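Diacylglycerol lipase (PDB 5XK2) probably hydrolyses the ester bonds of mono- and diacylglycerols, as a fungal class 3 lipase of the alpha/beta-hydrolase superfamily captured here in a closed conformation. Local coordinates at residues 67-72 with 121-126; 172-177 with 197-202; 229-234 with 265-270. All coordinates share one frame; numbering follows the deposited sequence.

Interaction 1 (67-72 with 121-126); sequences TITDTA and WTAWKV
Thr69 and Ala123 mark the closest backbone approach, 5.6 Å between their CA atoms, where the turn leading into strand 71-78 passes one side of helix 118-138. Residues 67-70 form loop, whereas 121-126 is regular helix, so the turn offers methyl groups and hydroxyls to a helix face made of Thr122, Ala123 and Val126. Thr69 does most of the touching through CG2, which is anti to its own carbonyl carbon. Thr69 CG2 sits 3.8 Å from Ala123 CA, with Thr122 CG2 and Val126 CG2 as its other neighbours, 4.0 Å and 4.1 Å away. Farther out, Ile68 extends CD1 loosely to Thr122 CG2. In the alpha/beta-hydrolase fold, helices pack on both sides of a central sheet; here helix 118-138 meets the entry of the second strand, and Thr71 and Ala123 both also rest on Ile158 of helix 154-168. Thr71 turns its hydroxyl toward the helix, OG1 lying beside the backbone N (chi1 -58°) and only 3.2 Å from Ala123 CB, a tight polar-to-methyl contact. A water links the segments, donating to Thr69 OG1 at 3.0 Å and to Ala123 O at 2.8 Å, so it bridges the turn hydroxyl and the helix carbonyl. Thr69 OG1 also bonds to Asp65 OD2, and Asp65 OD1 receives the backbone N-H groups of Thr67 and Ile68, so one carboxylate braces the turn. On the helix, Thr122 OG1 bonds back to Leu118 O while its CG2 faces Thr69.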
loop_
_atom_site.group_PDB
_atom_site.type_symbol
_atom_site.label_atom_id
_atom_site.label_comp_id
_atom_site.label_asym_id
_atom_site.label_seq_id
_atom_site.Cartn_x
_atom_site.Cartn_y
_atom_site.Cartn_z
ATOM N N THR A 67 -15.426 -0.001 10.854
ATOM C CA THR A 67 -15.064 -0.411 12.199
ATOM C C THR A 67 -14.086 -1.566 12.178
ATOM O O THR A 67 -12.955 -1.442 12.644
ATOM C CB THR A 67 -16.303 -0.813 13.016
ATOM O OG1 THR A 67 -17.121 0.341 13.238
ATOM C CG2 THR A 67 -15.890 -1.407 14.360
ATOM N N ILE A 68 -14.530 -2.694 11.638
ATOM C CA ILE A 68 -13.752 -3.914 11.707
ATOM C C ILE A 68 -13.153 -4.301 10.339
ATOM O O ILE A 68 -11.939 -4.417 10.219
ATOM C CB ILE A 68 -14.599 -5.069 12.315
ATOM C CG1 ILE A 68 -14.019 -6.435 11.957
ATOM C CG2 ILE A 68 -16.052 -4.974 11.906
ATOM C CD1 ILE A 68 -14.800 -7.586 12.556
ATOM N N THR A 69 -13.984 -4.524 9.324
ATOM C CA THR A 69 -13.477 -5.074 8.060
ATOM C C THR A 69 -13.105 -4.103 6.941
ATOM O O THR A 69 -12.518 -4.531 5.958
ATOM C CB THR A 69 -14.489 -6.067 7.454
ATOM O OG1 THR A 69 -15.675 -5.363 7.076
ATOM C CG2 THR A 69 -14.840 -7.159 8.459
ATOM N N ASP A 70 -13.438 -2.820 7.068
ATOM C CA ASP A 70 -13.117 -1.838 6.021
ATOM C C ASP A 70 -13.687 -2.257 4.656
ATOM O O ASP A 70 -13.017 -2.132 3.620
ATOM C CB ASP A 70 -11.596 -1.622 5.930
ATOM C CG ASP A 70 -11.224 -0.320 5.250
ATOM O OD1 ASP A 70 -12.049 0.619 5.236
ATOM O OD2 ASP A 70 -10.092 -0.237 4.731
ATOM N N THR A 71 -14.926 -2.748 4.694
ATOM C CA THR A 71 -15.692 -3.208 3.533
ATOM C C THR A 71 -16.816 -2.231 3.221
ATOM O O THR A 71 -17.446 -1.699 4.135
ATOM C CB THR A 71 -16.334 -4.587 3.793
ATOM O OG1 THR A 71 -15.316 -5.534 4.123
ATOM C CG2 THR A 71 -17.110 -5.076 2.564
ATOM N N ALA A 72 -17.091 -2.010 1.944
ATOM C CA ALA A 72 -18.208 -1.147 1.558
ATOM C C ALA A 72 -18.813 -1.666 0.267
ATOM O O ALA A 72 -18.247 -2.555 -0.367
ATOM C CB ALA A 72 -17.748 0.306 1.398
ATOM N N TRP A 121 -13.829 -13.810 4.320
ATOM C CA TRP A 121 -15.059 -14.492 4.715
ATOM C C TRP A 121 -15.766 -13.668 5.792
ATOM O O TRP A 121 -16.981 -13.515 5.765
ATOM C CB TRP A 121 -14.779 -15.913 5.227
ATOM C CG TRP A 121 -16.060 -16.639 5.623
ATOM C CD1 TRP A 121 -16.455 -16.984 6.885
ATOM C CD2 TRP A 121 -17.102 -17.077 4.745
ATOM N NE1 TRP A 121 -17.679 -17.630 6.837
ATOM C CE2 TRP A 121 -18.092 -17.696 5.535
ATOM C CE3 TRP A 121 -17.285 -17.022 3.357
ATOM C CZ2 TRP A 121 -19.254 -18.238 4.983
ATOM C CZ3 TRP A 121 -18.436 -17.562 2.811
ATOM C CH2 TRP A 121 -19.408 -18.167 3.622
ATOM N N THR A 122 -14.989 -13.136 6.728
ATOM C CA THR A 122 -15.539 -12.265 7.779
ATOM C C THR A 122 -16.230 -11.031 7.186
ATOM O O THR A 122 -17.342 -10.672 7.605
ATOM C CB THR A 122 -14.437 -11.833 8.764
ATOM O OG1 THR A 122 -13.914 -13.001 9.416
ATOM C CG2 THR A 122 -15.004 -10.869 9.817
ATOM N N ALA A 123 -15.594 -10.420 6.190
ATOM C CA ALA A 123 -16.158 -9.242 5.537
ATOM C C ALA A 123 -17.535 -9.552 4.943
ATOM O O ALA A 123 -18.476 -8.776 5.099
ATOM C CB ALA A 123 -15.213 -8.728 4.462
ATOM N N TRP A 124 -17.654 -10.686 4.259
ATOM C CA TRP A 124 -18.926 -11.095 3.684
ATOM C C TRP A 124 -19.954 -11.360 4.776
ATOM O O TRP A 124 -21.099 -10.946 4.665
ATOM C CB TRP A 124 -18.733 -12.344 2.822
ATOM C CG TRP A 124 -19.977 -13.159 2.536
ATOM C CD1 TRP A 124 -20.161 -14.487 2.817
ATOM C CD2 TRP A 124 -21.184 -12.721 1.887
ATOM N NE1 TRP A 124 -21.400 -14.897 2.394
ATOM C CE2 TRP A 124 -22.045 -13.839 1.807
ATOM C CE3 TRP A 124 -21.616 -11.494 1.356
ATOM C CZ2 TRP A 124 -23.323 -13.769 1.229
ATOM C CZ3 TRP A 124 -22.872 -11.428 0.772
ATOM C CH2 TRP A 124 -23.716 -12.552 0.721
ATOM N N LYS A 125 -19.527 -12.046 5.832
ATOM C CA LYS A 125 -20.459 -12.398 6.916
ATOM C C LYS A 125 -21.078 -11.169 7.590
ATOM O O LYS A 125 -22.223 -11.224 8.026
ATOM C CB LYS A 125 -19.766 -13.256 7.971
ATOM C CG LYS A 125 -19.553 -14.686 7.551
ATOM C CD LYS A 125 -19.379 -15.563 8.774
ATOM C CE LYS A 125 -20.678 -15.677 9.546
ATOM N NZ LYS A 125 -20.447 -16.227 10.909
ATOM N N VAL A 126 -20.320 -10.085 7.674
ATOM C CA VAL A 126 -20.803 -8.858 8.314
ATOM C C VAL A 126 -21.959 -8.243 7.519
ATOM O O VAL A 126 -22.868 -7.654 8.099
ATOM C CB VAL A 126 -19.650 -7.828 8.477
ATOM C CG1 VAL A 126 -20.184 -6.439 8.824
ATOM C CG2 VAL A 126 -18.678 -8.290 9.556
HETATM O O HOH W 1 -18.267 -6.107 5.791
#

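Interaction 2 (172-177 with 197-202); sequences DAILYA and NNYRFT
Leu175, Tyr176 and Ala177 pair with Asn198, Tyr199 and Arg200 in parallel register, the strand axes 4.7 Å apart and within 3° of each other. Four backbone bonds join them: Leu175 N to Asn197 O, Tyr199 N to Leu175 O, Ala177 N to Tyr199 O and Phe201 N to Ala177 O, the first almost straight at 178°. Tyr176 CA and Arg200 CA add C-H contacts to Tyr199 O and Ala177 O. On the face carrying Tyr176 and Tyr199, CG of each is anti to its own carbonyl carbon, and with this shared torsion the two side chains run side by side in the same direction. Their planes are 26° apart and slid until the rings barely overlap, with centroids 5.1 Å apart; Tyr199 CD2 stands over the rim of one Tyr176 face, 3.8 Å from CE2. Ile174 CG2 meets the Tyr199 ring in its plane, at CE2, while Phe201 CE1 approaches the Tyr176 edge. At the strand entrance, Ile174 CD1 packs 3.5 Å from Asn197 CG, against the amide group. A water lies 2.9 Å from Asn197 OD1, with Asp172 OD1 at a longer, weak distance. The opposite face holds Leu175, Ala177, Asn198 and Arg200. There Leu175 CD2 lies 3.8 Å from Asn198 OD1, an oxygen bonded to Arg167, while Asn198 ND2 reaches Ile192 O. The pair belongs to the beta-alpha-beta unit 173-178, 186-195, 198-203. Helix 154-168 covers Leu175 and Ala177; across the sheet, Tyr176 stacks on Trp21 and bonds through OH to Asp17 of helix 14-27. Strand 146-152 flanks one side of the pair and strand 224-227 the other.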
loop_
_atom_site.group_PDB
_atom_site.type_symbol
_atom_site.label_atom_id
_atom_site.label_comp_id
_atom_site.label_asym_id
_atom_site.label_seq_id
_atom_site.Cartn_x
_atom_site.Cartn_y
_atom_site.Cartn_z
ATOM N N ASP A 172 -28.731 -17.479 -8.157
ATOM C CA ASP A 172 -27.890 -17.992 -9.214
ATOM C C ASP A 172 -26.904 -16.884 -9.547
ATOM O O ASP A 172 -26.910 -16.318 -10.640
ATOM C CB ASP A 172 -28.802 -18.353 -10.402
ATOM C CG ASP A 172 -28.069 -18.970 -11.576
ATOM O OD1 ASP A 172 -27.052 -19.659 -11.364
ATOM O OD2 ASP A 172 -28.540 -18.771 -12.722
ATOM N N ALA A 173 -25.885 -16.777 -8.703
ATOM C CA ALA A 173 -25.001 -15.605 -8.777
ATOM C C ALA A 173 -23.993 -15.755 -9.909
ATOM O O ALA A 173 -23.416 -16.830 -10.087
ATOM C CB ALA A 173 -24.286 -15.403 -7.467
ATOM N N ILE A 174 -23.824 -14.686 -10.685
ATOM C CA ILE A 174 -22.802 -14.610 -11.719
ATOM C C ILE A 174 -21.667 -13.768 -11.155
ATOM O O ILE A 174 -21.892 -12.620 -10.726
ATOM C CB ILE A 174 -23.321 -13.935 -13.010
ATOM C CG1 ILE A 174 -24.705 -14.454 -13.431
ATOM C CG2 ILE A 174 -22.281 -14.050 -14.131
ATOM C CD1 ILE A 174 -24.758 -15.941 -13.680
ATOM N N LEU A 175 -20.458 -14.316 -11.153
ATOM C CA LEU A 175 -19.336 -13.654 -10.477
ATOM C C LEU A 175 -18.418 -12.933 -11.448
ATOM O O LEU A 175 -17.896 -13.550 -12.367
ATOM C CB LEU A 175 -18.523 -14.694 -9.695
ATOM C CG LEU A 175 -17.206 -14.202 -9.077
ATOM C CD1 LEU A 175 -17.430 -13.108 -7.996
ATOM C CD2 LEU A 175 -16.414 -15.391 -8.485
ATOM N N TYR A 176 -18.214 -11.633 -11.246
ATOM C CA TYR A 176 -17.146 -10.933 -11.961
ATOM C C TYR A 176 -16.138 -10.460 -10.936
ATOM O O TYR A 176 -16.414 -9.541 -10.159
ATOM C CB TYR A 176 -17.684 -9.755 -12.796
ATOM C CG TYR A 176 -18.635 -10.174 -13.903
ATOM C CD1 TYR A 176 -19.972 -10.467 -13.622
ATOM C CD2 TYR A 176 -18.189 -10.330 -15.205
ATOM C CE1 TYR A 176 -20.852 -10.866 -14.638
ATOM C CE2 TYR A 176 -19.047 -10.736 -16.214
ATOM C CZ TYR A 176 -20.375 -10.984 -15.927
ATOM O OH TYR A 176 -21.226 -11.383 -16.931
ATOM N N ALA A 177 -14.975 -11.103 -10.917
ATOM C CA ALA A 177 -13.975 -10.820 -9.893
ATOM C C ALA A 177 -12.724 -10.263 -10.543
ATOM O O ALA A 177 -11.840 -11.007 -10.947
ATOM C CB ALA A 177 -13.662 -12.096 -9.122
ATOM N N ASN A 197 -20.295 -20.022 -14.001
ATOM C CA ASN A 197 -20.610 -18.579 -14.026
ATOM C C ASN A 197 -19.597 -17.770 -13.234
ATOM O O ASN A 197 -19.971 -16.845 -12.510
ATOM C CB ASN A 197 -22.019 -18.309 -13.473
ATOM C CG ASN A 197 -23.118 -19.035 -14.244
ATOM O OD1 ASN A 197 -23.950 -19.732 -13.646
ATOM N ND2 ASN A 197 -23.125 -18.881 -15.554
ATOM N N ASN A 198 -18.322 -18.127 -13.383
ATOM C CA ASN A 198 -17.205 -17.425 -12.752
ATOM C C ASN A 198 -16.352 -16.690 -13.758
ATOM O O ASN A 198 -15.794 -17.312 -14.671
ATOM C CB ASN A 198 -16.314 -18.402 -12.003
ATOM C CG ASN A 198 -17.070 -19.166 -10.931
ATOM O OD1 ASN A 198 -17.707 -18.564 -10.083
ATOM N ND2 ASN A 198 -17.001 -20.495 -10.978
ATOM N N TYR A 199 -16.224 -15.377 -13.596
ATOM C CA TYR A 199 -15.290 -14.629 -14.437
ATOM C C TYR A 199 -14.295 -13.889 -13.560
ATOM O O TYR A 199 -14.529 -12.743 -13.132
ATOM C CB TYR A 199 -16.077 -13.664 -15.337
ATOM C CG TYR A 199 -17.145 -14.413 -16.081
ATOM C CD1 TYR A 199 -16.817 -15.170 -17.200
ATOM C CD2 TYR A 199 -18.468 -14.404 -15.647
ATOM C CE1 TYR A 199 -17.795 -15.924 -17.870
ATOM C CE2 TYR A 199 -19.457 -15.144 -16.321
ATOM C CZ TYR A 199 -19.096 -15.900 -17.437
ATOM O OH TYR A 199 -20.031 -16.641 -18.132
ATOM N N ARG A 200 -13.130 -14.506 -13.408
ATOM C CA ARG A 200 -12.060 -13.966 -12.586
ATOM C C ARG A 200 -10.958 -13.458 -13.499
ATOM O O ARG A 200 -10.501 -14.184 -14.395
ATOM C CB ARG A 200 -11.505 -15.025 -11.618
ATOM C CG ARG A 200 -10.304 -14.485 -10.795
ATOM C CD ARG A 200 -9.764 -15.536 -9.830
ATOM N NE ARG A 200 -9.153 -16.687 -10.517
ATOM C CZ ARG A 200 -7.925 -16.708 -11.041
ATOM N NH1 ARG A 200 -7.140 -15.628 -10.971
ATOM N NH2 ARG A 200 -7.467 -17.830 -11.616
ATOM N N PHE A 201 -10.546 -12.211 -13.281
ATOM C CA PHE A 201 -9.571 -11.558 -14.159
ATOM C C PHE A 201 -8.248 -11.290 -13.493
ATOM O O PHE A 201 -8.176 -11.001 -12.303
ATOM C CB PHE A 201 -10.141 -10.227 -14.670
ATOM C CG PHE A 201 -11.390 -10.401 -15.474
ATOM C CD1 PHE A 201 -12.615 -10.485 -14.842
ATOM C CD2 PHE A 201 -11.333 -10.502 -16.851
ATOM C CE1 PHE A 201 -13.790 -10.652 -15.576
ATOM C CE2 PHE A 201 -12.485 -10.690 -17.594
ATOM C CZ PHE A 201 -13.723 -10.768 -16.951
ATOM N N THR A 202 -7.191 -11.362 -14.294
ATOM C CA THR A 202 -5.873 -10.887 -13.895
ATOM C C THR A 202 -5.319 -9.998 -14.994
ATOM O O THR A 202 -5.786 -10.033 -16.139
ATOM C CB THR A 202 -4.886 -12.024 -13.701
ATOM O OG1 THR A 202 -4.766 -12.722 -14.953
ATOM C CG2 THR A 202 -5.358 -12.997 -12.589
HETATM O O HOH W 2 -26.069 -21.645 -13.884
#

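Interaction 3 (229-234 with 265-270); sequences APDNTT and FHSHVW
Asp231 grips His266 and Trp270 together, and its packing is tight: OD2 accepts the His266 ND1 proton at 2.6 Å, with an N-H...O angle of 160°. The bond uses the syn lone pair of OD2 and lies near the imidazole plane, although carboxylate and ring planes are 64° apart. Beside it, the Asp231 carboxylate lies closer to parallel with the Trp270 indole, 22° between planes, and Asp231 CG, anti to its own carbonyl carbon, comes to 3.3 Å from Trp270 CD1. Two CH-pi contacts line the same indole face: Asp231 CB stands 3.7 Å from the five-membered centroid and Asn232 CB 3.7 Å from the six-membered one. The Asn232 amide packs as closely, nearly parallel to the ring, with OD1 3.4 Å from Trp270 CZ3. This joins the loop after strand 224-227 to the segment carrying His268, which bonds to Ser153 and Asp206 in an arrangement consistent with the Ser-His-Asp triad of lipases. Toward Ser267 the contact is indirect: a water donates to Asp231 OD1 and Ser267 OG, 2.8 Å and 2.7 Å away, and Ser267 OG also bonds to Asp205. The solvent side is that of Asn232, an exposed residue despite its hold on the indole.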
loop_
_atom_site.group_PDB
_atom_site.type_symbol
_atom_site.label_atom_id
_atom_site.label_comp_id
_atom_site.label_asym_id
_atom_site.label_seq_id
_atom_site.Cartn_x
_atom_site.Cartn_y
_atom_site.Cartn_z
ATOM N N ALA A 229 -3.204 -6.674 -22.289
ATOM C CA ALA A 229 -3.118 -5.326 -22.854
ATOM C C ALA A 229 -2.285 -4.383 -21.973
ATOM O O ALA A 229 -2.305 -4.513 -20.752
ATOM C CB ALA A 229 -4.524 -4.768 -23.030
ATOM N N PRO A 230 -1.600 -3.395 -22.577
ATOM C CA PRO A 230 -0.943 -2.366 -21.766
ATOM C C PRO A 230 -1.953 -1.558 -20.930
ATOM O O PRO A 230 -3.148 -1.438 -21.295
ATOM C CB PRO A 230 -0.269 -1.459 -22.812
ATOM C CG PRO A 230 -0.141 -2.309 -24.028
ATOM C CD PRO A 230 -1.366 -3.195 -24.020
ATOM N N ASP A 231 -1.474 -0.981 -19.829
ATOM C CA ASP A 231 -2.282 -0.046 -19.050
ATOM C C ASP A 231 -2.912 1.050 -19.907
ATOM O O ASP A 231 -2.258 1.590 -20.801
ATOM C CB ASP A 231 -1.445 0.677 -17.992
ATOM C CG ASP A 231 -0.856 -0.241 -16.945
ATOM O OD1 ASP A 231 -1.261 -1.414 -16.837
ATOM O OD2 ASP A 231 0.027 0.256 -16.210
ATOM N N ASN A 232 -4.171 1.370 -19.613
ATOM C CA ASN A 232 -4.853 2.536 -20.196
ATOM C C ASN A 232 -4.909 2.434 -21.703
ATOM O O ASN A 232 -4.623 3.392 -22.426
ATOM C CB ASN A 232 -4.159 3.825 -19.761
ATOM C CG ASN A 232 -5.062 5.045 -19.833
ATOM O OD1 ASN A 232 -6.265 4.946 -20.106
ATOM N ND2 ASN A 232 -4.484 6.206 -19.563
ATOM N N THR A 233 -5.259 1.240 -22.180
ATOM C CA THR A 233 -5.487 1.040 -23.599
ATOM C C THR A 233 -6.745 0.207 -23.785
ATOM O O THR A 233 -7.177 -0.476 -22.872
ATOM C CB THR A 233 -4.305 0.320 -24.315
ATOM O OG1 THR A 233 -4.200 -1.034 -23.844
ATOM C CG2 THR A 233 -2.992 1.071 -24.099
ATOM N N THR A 234 -7.299 0.251 -24.988
ATOM C CA THR A 234 -8.481 -0.548 -25.302
ATOM C C THR A 234 -8.078 -2.010 -25.418
ATOM O O THR A 234 -7.201 -2.348 -26.197
ATOM C CB THR A 234 -9.131 -0.081 -26.614
ATOM O OG1 THR A 234 -9.600 1.265 -26.452
ATOM C CG2 THR A 234 -10.308 -1.000 -26.999
ATOM N N PHE A 265 2.575 -2.882 -9.202
ATOM C CA PHE A 265 1.265 -2.507 -8.712
ATOM C C PHE A 265 0.438 -1.705 -9.727
ATOM O O PHE A 265 -0.783 -1.792 -9.731
ATOM C CB PHE A 265 1.369 -1.725 -7.402
ATOM C CG PHE A 265 0.072 -1.648 -6.687
ATOM C CD1 PHE A 265 -0.390 -2.728 -5.967
ATOM C CD2 PHE A 265 -0.734 -0.524 -6.808
ATOM C CE1 PHE A 265 -1.609 -2.680 -5.339
ATOM C CE2 PHE A 265 -1.964 -0.466 -6.176
ATOM C CZ PHE A 265 -2.401 -1.545 -5.443
ATOM N N HIS A 266 1.095 -0.967 -10.617
ATOM C CA HIS A 266 0.374 -0.235 -11.661
ATOM C C HIS A 266 -0.605 -1.155 -12.407
ATOM O O HIS A 266 -1.695 -0.734 -12.780
ATOM C CB HIS A 266 1.363 0.399 -12.648
ATOM C CG HIS A 266 2.149 -0.600 -13.437
ATOM N ND1 HIS A 266 1.774 -1.016 -14.699
ATOM C CD2 HIS A 266 3.262 -1.310 -13.123
ATOM C CE1 HIS A 266 2.640 -1.916 -15.141
ATOM N NE2 HIS A 266 3.553 -2.110 -14.206
ATOM N N SER A 267 -0.219 -2.416 -12.590
ATOM C CA SER A 267 -1.053 -3.378 -13.327
ATOM C C SER A 267 -2.375 -3.642 -12.614
ATOM O O SER A 267 -3.370 -4.003 -13.236
ATOM C CB SER A 267 -0.307 -4.700 -13.522
ATOM O OG SER A 267 0.819 -4.479 -14.376
ATOM N N HIS A 268 -2.381 -3.450 -11.297
ATOM C CA HIS A 268 -3.559 -3.767 -10.489
ATOM C C HIS A 268 -4.735 -2.841 -10.751
ATOM O O HIS A 268 -5.880 -3.236 -10.518
ATOM C CB HIS A 268 -3.207 -3.704 -8.984
ATOM C CG HIS A 268 -4.290 -4.208 -8.079
ATOM N ND1 HIS A 268 -4.790 -5.492 -8.155
ATOM C CD2 HIS A 268 -4.918 -3.620 -7.031
ATOM C CE1 HIS A 268 -5.701 -5.662 -7.208
ATOM N NE2 HIS A 268 -5.795 -4.542 -6.510
ATOM N N VAL A 269 -4.469 -1.600 -11.164
ATOM C CA VAL A 269 -5.553 -0.636 -11.241
ATOM C C VAL A 269 -6.136 -0.497 -12.636
ATOM O O VAL A 269 -7.121 0.219 -12.800
ATOM C CB VAL A 269 -5.114 0.751 -10.707
ATOM C CG1 VAL A 269 -4.509 0.581 -9.322
ATOM C CG2 VAL A 269 -4.100 1.402 -11.644
ATOM N N TRP A 270 -5.566 -1.202 -13.622
ATOM C CA TRP A 270 -6.078 -1.112 -14.986
ATOM C C TRP A 270 -6.673 -2.454 -15.408
ATOM O O TRP A 270 -5.956 -3.319 -15.909
ATOM C CB TRP A 270 -4.934 -0.717 -15.950
ATOM C CG TRP A 270 -4.368 0.637 -15.654
ATOM C CD1 TRP A 270 -3.231 0.919 -14.957
ATOM C CD2 TRP A 270 -4.936 1.909 -16.030
ATOM N NE1 TRP A 270 -3.053 2.293 -14.873
ATOM C CE2 TRP A 270 -4.086 2.911 -15.520
ATOM C CE3 TRP A 270 -6.084 2.285 -16.729
ATOM C CZ2 TRP A 270 -4.349 4.276 -15.698
ATOM C CZ3 TRP A 270 -6.331 3.653 -16.919
ATOM C CH2 TRP A 270 -5.469 4.619 -16.401
HETATM O O HOH W 3 0.355 -3.672 -16.937
#

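How the interactions relate
The three contacts follow one another along the chain, each closing before the next opens. Interactions 1 and 2 reach the same eight-stranded mixed sheet: 67-72 leads into its second strand, while 172-177 and 197-202 form its fifth and sixth. Their centres lie about 20 Å apart, and helix 154-168 touches both. Interaction 3 lies in loops near the surface, its centre about 20 Å from that of interaction 2 and about 28 Å from that of interaction 1; His203, at the end of strand 198-203, touches Asp231 and Trp270. The contacts thus run from a sheet-helix flank through the central strands to the loops around the probable catalytic histidine, near the second subunit.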